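Local coordinates for D-alanyl-lipoteichoic acid synthetase (Streptococcus pneumoniae, PDB 3BMA), which probably takes part in D-alanylation of lipoteichoic acid at the cell membrane, as a DltD-family protein of the SGNH hydrolase clan, at residues V44-F47 with E51-R54; I293-P298 with L358-A363; A81-Q86 with V102-S107. The protein carries 1 engineered substitution. All blocks are in the same frame, centred on the assembly; numbering follows the deposited sequence. Where two conformers were deposited one is given.

All three contacts are buried and hang on one parallel sheet, in which strand 101-105 runs between strands 43-47 and 291-296. Contacts 1 and 2 share a layer: Trp52 and Phe46 both touch Phe360, so a loop and helix 355-369 pack on the same side of the sheet. Contact 3 belongs to the other side, where helix 83-90 meets Tyr104, and reaches contact 1 through Phe47, which packs on Tyr104 and Gln86. Contact 3, whose centre lies about 3 Å from the centre of the chain, is built on a hydroxyl pair; contact 1 is aromatic; contact 2, aliphatic against aromatic, is the outermost, its centre about 13 Å from that of the chain and Ala363 partly exposed.

Contact 1: residues V44-F47 with E51-R54; sequences VPFF and EWLR
Phe46 and Trp52 meet as an edge-to-face aromatic pair, the edge of the phenylalanine directed at the face of the six-membered ring of the indole. The two centroids are 5.3 Å apart and the planes stand at 62°. Closest between the side chains are Phe46 CD2 and Trp52 CH2, at 3.7 Å. The root of the phenylalanine joins in too: its CB lies 4.1 Å from the centroid of the Trp52 six-membered ring, a CH-pi contact only 22° off the ring normal. The indole thus lies between CB of Glu51 on one face and CB of Phe46 on the other. At the indole's rim the backbone takes over, with Phe47 O near the ring plane and 3.3 Å from Trp52 CZ2. Phe46 O comes within 2.9 Å of Trp52 NE1, but the angle is too poor for a hydrogen bond. CB of Phe46 points toward 51-54, and chi1, at -88° with CG roughly anti to the carbonyl carbon, swings the ring edge onto the indole face. Further out, Trp52 O has a weak hydrogen bond with His59 NE2. Strands 101-105 and 72-76 adjoin strand 43-47 on its two sides: Val103 and Pro73 touch Phe46, Val105 and Leu75 touch Trp52, and Phe360 of helix 355-369 packs on both rings.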
loop_
_atom_site.group_PDB
_atom_site.type_symbol
_atom_site.label_atom_id
_atom_site.label_comp_id
_atom_site.label_asym_id
_atom_site.label_seq_id
_atom_site.Cartn_x
_atom_site.Cartn_y
_atom_site.Cartn_z
ATOM N N VAL C 44 7.398 28.111 26.885
ATOM C CA VAL C 44 8.493 28.514 26.007
ATOM C C VAL C 44 9.557 27.420 26.000
ATOM O O VAL C 44 10.033 27.017 27.064
ATOM C CB VAL C 44 9.127 29.860 26.463
ATOM C CG1 VAL C 44 10.243 30.299 25.510
ATOM C CG2 VAL C 44 8.076 30.943 26.553
ATOM N N PRO C 45 9.923 26.926 24.800
ATOM C CA PRO C 45 10.982 25.930 24.677
ATOM C C PRO C 45 12.326 26.465 25.161
ATOM O O PRO C 45 12.839 27.452 24.621
ATOM C CB PRO C 45 11.028 25.655 23.167
ATOM C CG PRO C 45 9.705 26.067 22.660
ATOM C CD PRO C 45 9.347 27.259 23.484
ATOM N N PHE C 46 12.868 25.822 26.192
ATOM C CA PHE C 46 14.205 26.122 26.694
ATOM C C PHE C 46 15.148 24.979 26.324
ATOM O O PHE C 46 15.277 24.006 27.068
ATOM C CB PHE C 46 14.179 26.321 28.213
ATOM C CG PHE C 46 13.879 27.738 28.656
ATOM C CD1 PHE C 46 12.811 28.456 28.118
ATOM C CD2 PHE C 46 14.652 28.338 29.646
ATOM C CE1 PHE C 46 12.532 29.754 28.545
ATOM C CE2 PHE C 46 14.378 29.635 30.084
ATOM C CZ PHE C 46 13.317 30.343 29.533
ATOM N N PHE C 47 15.797 25.102 25.169
ATOM C CA PHE C 47 16.742 24.095 24.697
ATOM C C PHE C 47 18.113 24.237 25.347
ATOM O O PHE C 47 18.663 25.335 25.416
ATOM C CB PHE C 47 16.942 24.201 23.185
ATOM C CG PHE C 47 15.679 24.152 22.380
ATOM C CD1 PHE C 47 15.047 22.943 22.124
ATOM C CD2 PHE C 47 15.151 25.308 21.829
ATOM C CE1 PHE C 47 13.893 22.885 21.357
ATOM C CE2 PHE C 47 13.991 25.262 21.059
ATOM C CZ PHE C 47 13.358 24.048 20.827
ATOM N N GLU C 51 22.073 21.997 31.485
ATOM C CA GLU C 51 21.952 23.345 32.043
ATOM C C GLU C 51 20.754 23.516 32.968
ATOM O O GLU C 51 20.847 24.202 33.981
ATOM C CB GLU C 51 21.898 24.392 30.925
ATOM C CG GLU C 51 23.256 24.960 30.512
ATOM C CD GLU C 51 24.054 24.044 29.590
ATOM O OE1 GLU C 51 25.283 24.247 29.484
ATOM O OE2 GLU C 51 23.462 23.131 28.969
ATOM N N TRP C 52 19.633 22.884 32.623
ATOM C CA TRP C 52 18.395 23.035 33.397
ATOM C C TRP C 52 18.241 22.008 34.512
ATOM O O TRP C 52 17.254 22.040 35.245
ATOM C CB TRP C 52 17.158 22.970 32.486
ATOM C CG TRP C 52 17.358 23.476 31.088
ATOM C CD1 TRP C 52 17.306 22.740 29.939
ATOM C CD2 TRP C 52 17.636 24.825 30.688
ATOM N NE1 TRP C 52 17.535 23.543 28.847
ATOM C CE2 TRP C 52 17.747 24.827 29.278
ATOM C CE3 TRP C 52 17.812 26.031 31.383
ATOM C CZ2 TRP C 52 18.019 25.990 28.548
ATOM C CZ3 TRP C 52 18.085 27.186 30.658
ATOM C CH2 TRP C 52 18.183 27.156 29.254
ATOM N N LEU C 53 19.211 21.104 34.636
ATOM C CA LEU C 53 19.120 19.985 35.577
ATOM C C LEU C 53 19.241 20.359 37.055
ATOM O O LEU C 53 18.494 19.836 37.886
ATOM C CB LEU C 53 20.137 18.895 35.227
ATOM C CG LEU C 53 19.654 17.802 34.274
ATOM C CD1 LEU C 53 20.828 16.961 33.816
ATOM C CD2 LEU C 53 18.594 16.931 34.940
ATOM N N ARG C 54 20.184 21.243 37.379
ATOM C CA ARG C 54 20.370 21.690 38.758
ATOM C C ARG C 54 19.621 22.989 39.036
ATOM O O ARG C 54 19.841 24.008 38.370
ATOM C CB ARG C 54 21.858 21.821 39.114
ATOM C CG ARG C 54 22.587 20.494 39.360
ATOM C CD ARG C 54 22.330 19.913 40.759
ATOM N NE ARG C 54 21.235 18.940 40.771
ATOM C CZ ARG C 54 20.042 19.138 41.329
ATOM N NH1 ARG C 54 19.125 18.181 41.273
ATOM N NH2 ARG C 54 19.758 20.281 41.944
#

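Contact 2: residues I293-P298 with L358-A363; sequences IFIIPP and LAFDKA
Strand 293-296 and helix 358-363 approach no closer than 8.0 Å between the CA atoms of Ile295 and Phe360, with Ile293 opposite Ala363 at 8.7 Å, so the gap is bridged mainly by side chains. Ile295 does the larger share of the work. Three of its carbons, CG1, CG2 and CD1, come against the CD1 and CE1 atoms of the Phe360 ring, and the shortest approach is 3.6 Å from Ile295 CG1 to Phe360 CE1. CD1 of Ile295 follows at 3.7 Å from the same CE1, while CG2 reaches Phe360 CD1 at 4.0 Å. The two side chains cross at about a right angle, and CG1 comes to the ring obliquely. The CB of Phe360 does not itself point at the strand; it is the chi1 of 174° that carries the end of the ring across to Ile295. Two residues earlier on the same side of the strand, Ile293 stretches its CG1 branch outward, bringing CD1 to Ala363, one turn further along helix 355-369. There the nearest atom is a carbonyl, with Ile293 CD1 and Ala363 O 3.6 Å apart; Ala363 CB is looser, at 4.5 Å from that same methyl. Val103 of the adjacent strand 101-105 touches both Ile293 and Ile295, and Trp357 sets its ring edge-to-face with Phe360. A helix laid on alternate aliphatic residues of a parallel strand is the layering of an alpha/beta sandwich, consistent with the SGNH hydrolase clan to which DltD belongs.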
loop_
_atom_site.group_PDB
_atom_site.type_symbol
_atom_site.label_atom_id
_atom_site.label_comp_id
_atom_site.label_asym_id
_atom_site.label_seq_id
_atom_site.Cartn_x
_atom_site.Cartn_y
_atom_site.Cartn_z
ATOM N N ILE C 293 16.767 33.405 21.435
ATOM C CA ILE C 293 17.871 34.047 22.137
ATOM C C ILE C 293 18.909 32.982 22.493
ATOM O O ILE C 293 18.591 31.983 23.134
ATOM C CB ILE C 293 17.419 34.902 23.364
ATOM C CG1 ILE C 293 18.619 35.641 23.977
ATOM C CG2 ILE C 293 16.658 34.069 24.402
ATOM C CD1 ILE C 293 18.250 36.893 24.767
ATOM N N PHE C 294 20.138 33.185 22.031
ATOM C CA PHE C 294 21.232 32.251 22.295
ATOM C C PHE C 294 22.016 32.611 23.553
ATOM O O PHE C 294 22.265 33.786 23.835
ATOM C CB PHE C 294 22.161 32.148 21.086
ATOM C CG PHE C 294 21.467 31.684 19.837
ATOM C CD1 PHE C 294 21.189 30.331 19.641
ATOM C CD2 PHE C 294 21.062 32.597 18.870
ATOM C CE1 PHE C 294 20.543 29.892 18.496
ATOM C CE2 PHE C 294 20.408 32.168 17.718
ATOM C CZ PHE C 294 20.150 30.815 17.532
ATOM N N ILE C 295 22.392 31.585 24.310
ATOM C CA ILE C 295 23.148 31.765 25.544
ATOM C C ILE C 295 24.518 31.122 25.377
ATOM O O ILE C 295 24.620 29.941 25.040
ATOM C CB ILE C 295 22.426 31.126 26.760
ATOM C CG1 ILE C 295 20.912 31.412 26.746
ATOM C CG2 ILE C 295 23.105 31.517 28.080
ATOM C CD1 ILE C 295 20.503 32.876 26.897
ATOM N N ILE C 296 25.569 31.907 25.588
ATOM C CA ILE C 296 26.928 31.384 25.521
ATOM C C ILE C 296 27.550 31.440 26.917
ATOM O O ILE C 296 27.962 32.507 27.361
ATOM C CB ILE C 296 27.797 32.136 24.483
ATOM C CG1 ILE C 296 27.080 32.209 23.130
ATOM C CG2 ILE C 296 29.153 31.452 24.328
ATOM C CD1 ILE C 296 27.879 32.888 22.027
ATOM N N PRO C 297 27.598 30.288 27.618
ATOM C CA PRO C 297 28.118 30.190 28.985
ATOM C C PRO C 297 29.644 30.277 29.055
ATOM O O PRO C 297 30.327 29.962 28.071
ATOM C CB PRO C 297 27.667 28.789 29.437
ATOM C CG PRO C 297 26.718 28.306 28.393
ATOM C CD PRO C 297 27.140 28.977 27.135
ATOM N N PRO C 298 30.183 30.723 30.206
ATOM C CA PRO C 298 31.616 30.608 30.420
ATOM C C PRO C 298 32.013 29.281 31.073
ATOM O O PRO C 298 31.154 28.508 31.509
ATOM C CB PRO C 298 31.897 31.754 31.386
ATOM C CG PRO C 298 30.672 31.821 32.230
ATOM C CD PRO C 298 29.520 31.402 31.338
ATOM N N LEU C 358 20.773 34.924 37.374
ATOM C CA LEU C 358 20.237 36.277 37.488
ATOM C C LEU C 358 20.674 37.155 36.327
ATOM O O LEU C 358 19.904 37.997 35.858
ATOM C CB LEU C 358 20.634 36.902 38.823
ATOM C CG LEU C 358 19.921 36.335 40.053
ATOM C CD1 LEU C 358 20.471 36.976 41.302
ATOM C CD2 LEU C 358 18.407 36.534 39.963
ATOM N N ALA C 359 21.907 36.946 35.867
ATOM C CA ALA C 359 22.418 37.598 34.665
ATOM C C ALA C 359 21.699 37.062 33.430
ATOM O O ALA C 359 21.382 37.823 32.513
ATOM C CB ALA C 359 23.917 37.378 34.542
ATOM N N PHE C 360 21.459 35.749 33.433
ATOM C CA PHE C 360 20.676 35.032 32.419
ATOM C C PHE C 360 19.284 35.658 32.301
ATOM O O PHE C 360 18.851 36.008 31.199
ATOM C CB PHE C 360 20.611 33.541 32.807
ATOM C CG PHE C 360 19.719 32.688 31.939
ATOM C CD1 PHE C 360 20.236 32.023 30.833
ATOM C CD2 PHE C 360 18.376 32.490 32.270
ATOM C CE1 PHE C 360 19.422 31.206 30.046
ATOM C CE2 PHE C 360 17.553 31.682 31.480
ATOM C CZ PHE C 360 18.081 31.038 30.367
ATOM N N ASP C 361 18.615 35.826 33.444
ATOM C CA ASP C 361 17.272 36.408 33.508
ATOM C C ASP C 361 17.181 37.836 32.952
ATOM O O ASP C 361 16.205 38.178 32.287
ATOM C CB ASP C 361 16.746 36.372 34.944
ATOM C CG ASP C 361 15.241 36.526 35.017
ATOM O OD1 ASP C 361 14.531 35.861 34.235
ATOM O OD2 ASP C 361 14.764 37.303 35.865
ATOM N N LYS C 362 18.209 38.647 33.203
ATOM C CA LYS C 362 18.247 40.048 32.757
ATOM C C LYS C 362 18.257 40.220 31.233
ATOM O O LYS C 362 17.897 41.283 30.725
ATOM C CB LYS C 362 19.444 40.785 33.374
ATOM C CG LYS C 362 19.278 41.139 34.846
ATOM C CD LYS C 362 20.606 41.527 35.476
ATOM C CE LYS C 362 20.532 41.490 36.994
ATOM N NZ LYS C 362 21.881 41.480 37.623
ATOM N N ALA C 363 18.670 39.178 30.514
ATOM C CA ALA C 363 18.649 39.196 29.055
ATOM C C ALA C 363 17.453 38.423 28.504
ATOM O O ALA C 363 16.903 38.778 27.457
ATOM C CB ALA C 363 19.951 38.639 28.495
#

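Contact 3: residues A81-Q86 with V102-S107; sequences AASLNQ and VVYVIS
Tyr104 reaches from the middle strand of the parallel sheet of this alpha/beta fold, consistent with the SGNH hydrolase clan, to the first turn of helix 83-90, where its hydroxyl meets Ser83. Tyr104 OH donates a hydrogen bond to Ser83 OG: the two are 2.9 Å apart, and OG lies at the edge of the ring, in its plane. A chi1 of -163° swings the tyrosine ring out from its strand and brings its far end to the helix. Ser83 OG has a second partner in Glu274 OE2 of helix 274-287, so this buried hydroxyl is gripped from two elements of the fold, which probably fixes its rotation. Gln86, one turn further along, runs past the tyrosine in the opposite direction, its amide plane 75° from the ring plane. Its aliphatic part does the touching. Gln86 CB and CG each lie 3.9 Å from Tyr104 OH, and CG is 4.0 Å from Tyr104 CE1, approaching the ring obliquely. A bend at chi2 (-65°) turns the amide aside, and NE2 bonds to Leu76 O at the end of strand 72-76. Ala82 is the N-cap residue of the helix, and its carbonyl accepts the first-turn bond from Gln86. Phe47 of the adjacent strand packs on both side chains, and Val281 touches Tyr104. At the hydroxyl itself the packing extends to the helix backbone, with Tyr104 OH 3.3 Å from Ser83 CA.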
loop_
_atom_site.group_PDB
_atom_site.type_symbol
_atom_site.label_atom_id
_atom_site.label_comp_id
_atom_site.label_asym_id
_atom_site.label_seq_id
_atom_site.Cartn_x
_atom_site.Cartn_y
_atom_site.Cartn_z
ATOM N N ALA C 81 23.165 15.960 25.252
ATOM C CA ALA C 81 22.337 16.397 24.129
ATOM C C ALA C 81 22.884 17.699 23.555
ATOM O O ALA C 81 23.068 18.681 24.281
ATOM C CB ALA C 81 20.879 16.562 24.553
ATOM N N ALA C 82 23.163 17.683 22.257
ATOM C CA ALA C 82 23.646 18.855 21.537
ATOM C C ALA C 82 22.731 19.115 20.343
ATOM O O ALA C 82 21.576 18.700 20.358
ATOM C CB ALA C 82 25.080 18.645 21.093
ATOM N N SER C 83 23.251 19.772 19.308
ATOM C CA SER C 83 22.424 20.283 18.210
ATOM C C SER C 83 21.753 19.227 17.332
ATOM O O SER C 83 20.635 19.448 16.866
ATOM C CB SER C 83 23.211 21.276 17.345
ATOM O OG SER C 83 23.638 22.392 18.113
ATOM N N LEU C 84 22.423 18.095 17.111
ATOM C CA LEU C 84 21.836 16.996 16.332
ATOM C C LEU C 84 20.609 16.421 17.044
ATOM O O LEU C 84 19.560 16.265 16.427
ATOM C CB LEU C 84 22.865 15.902 16.020
ATOM C CG LEU C 84 22.508 14.938 14.875
ATOM C CD1 LEU C 84 22.465 15.629 13.518
ATOM C CD2 LEU C 84 23.458 13.770 14.814
ATOM N N ASN C 85 20.737 16.145 18.342
ATOM C CA ASN C 85 19.596 15.741 19.166
ATOM C C ASN C 85 18.447 16.745 19.136
ATOM O O ASN C 85 17.289 16.362 18.939
ATOM C CB ASN C 85 20.017 15.494 20.618
ATOM C CG ASN C 85 20.336 14.038 20.900
ATOM O OD1 ASN C 85 19.607 13.132 20.487
ATOM N ND2 ASN C 85 21.423 13.806 21.618
ATOM N N GLN C 86 18.776 18.024 19.315
ATOM C CA GLN C 86 17.770 19.086 19.350
ATOM C C GLN C 86 17.029 19.185 18.027
ATOM O O GLN C 86 15.804 19.262 18.012
ATOM C CB GLN C 86 18.381 20.445 19.735
ATOM C CG GLN C 86 18.975 20.539 21.158
ATOM C CD GLN C 86 17.956 20.407 22.286
ATOM O OE1 GLN C 86 16.748 20.357 22.061
ATOM N NE2 GLN C 86 18.453 20.347 23.515
ATOM N N VAL C 102 12.156 31.126 21.343
ATOM C CA VAL C 102 12.824 30.049 22.092
ATOM C C VAL C 102 14.115 30.532 22.786
ATOM O O VAL C 102 14.633 31.612 22.481
ATOM C CB VAL C 102 13.141 28.793 21.206
ATOM C CG1 VAL C 102 11.917 28.317 20.411
ATOM C CG2 VAL C 102 14.310 29.046 20.279
ATOM N N VAL C 103 14.606 29.728 23.732
ATOM C CA VAL C 103 15.928 29.911 24.338
ATOM C C VAL C 103 16.804 28.738 23.904
ATOM O O VAL C 103 16.421 27.581 24.063
ATOM C CB VAL C 103 15.855 29.962 25.890
ATOM C CG1 VAL C 103 17.252 29.967 26.509
ATOM C CG2 VAL C 103 15.075 31.172 26.346
ATOM N N TYR C 104 17.970 29.038 23.341
ATOM C CA TYR C 104 18.886 28.002 22.887
ATOM C C TYR C 104 20.284 28.222 23.459
ATOM O O TYR C 104 20.984 29.145 23.058
ATOM C CB TYR C 104 18.922 27.961 21.354
ATOM C CG TYR C 104 19.517 26.695 20.788
ATOM C CD1 TYR C 104 18.720 25.573 20.564
ATOM C CD2 TYR C 104 20.871 26.614 20.473
ATOM C CE1 TYR C 104 19.254 24.403 20.054
ATOM C CE2 TYR C 104 21.417 25.447 19.961
ATOM C CZ TYR C 104 20.600 24.349 19.751
ATOM O OH TYR C 104 21.131 23.189 19.250
ATOM N N VAL C 105 20.678 27.372 24.404
ATOM C CA VAL C 105 22.033 27.381 24.956
ATOM C C VAL C 105 23.019 26.835 23.921
ATOM O O VAL C 105 22.741 25.826 23.281
ATOM C CB VAL C 105 22.095 26.555 26.260
ATOM C CG1 VAL C 105 23.535 26.310 26.711
ATOM C CG2 VAL C 105 21.310 27.253 27.351
ATOM N N ILE C 106 24.139 27.533 23.719
ATOM C CA ILE C 106 25.230 27.026 22.886
ATOM C C ILE C 106 26.507 27.014 23.711
ATOM O O ILE C 106 27.172 28.044 23.865
ATOM C CB ILE C 106 25.488 27.884 21.623
ATOM C CG1 ILE C 106 24.212 28.133 20.824
ATOM C CG2 ILE C 106 26.514 27.213 20.724
ATOM C CD1 ILE C 106 24.438 29.036 19.629
ATOM N N SER C 107 26.849 25.849 24.251
ATOM C CA SER C 107 28.058 25.720 25.051
ATOM C C SER C 107 29.249 25.422 24.148
ATOM O O SER C 107 29.199 24.480 23.354
ATOM C CB SER C 107 27.894 24.642 26.117
ATOM O OG SER C 107 29.044 24.567 26.932
#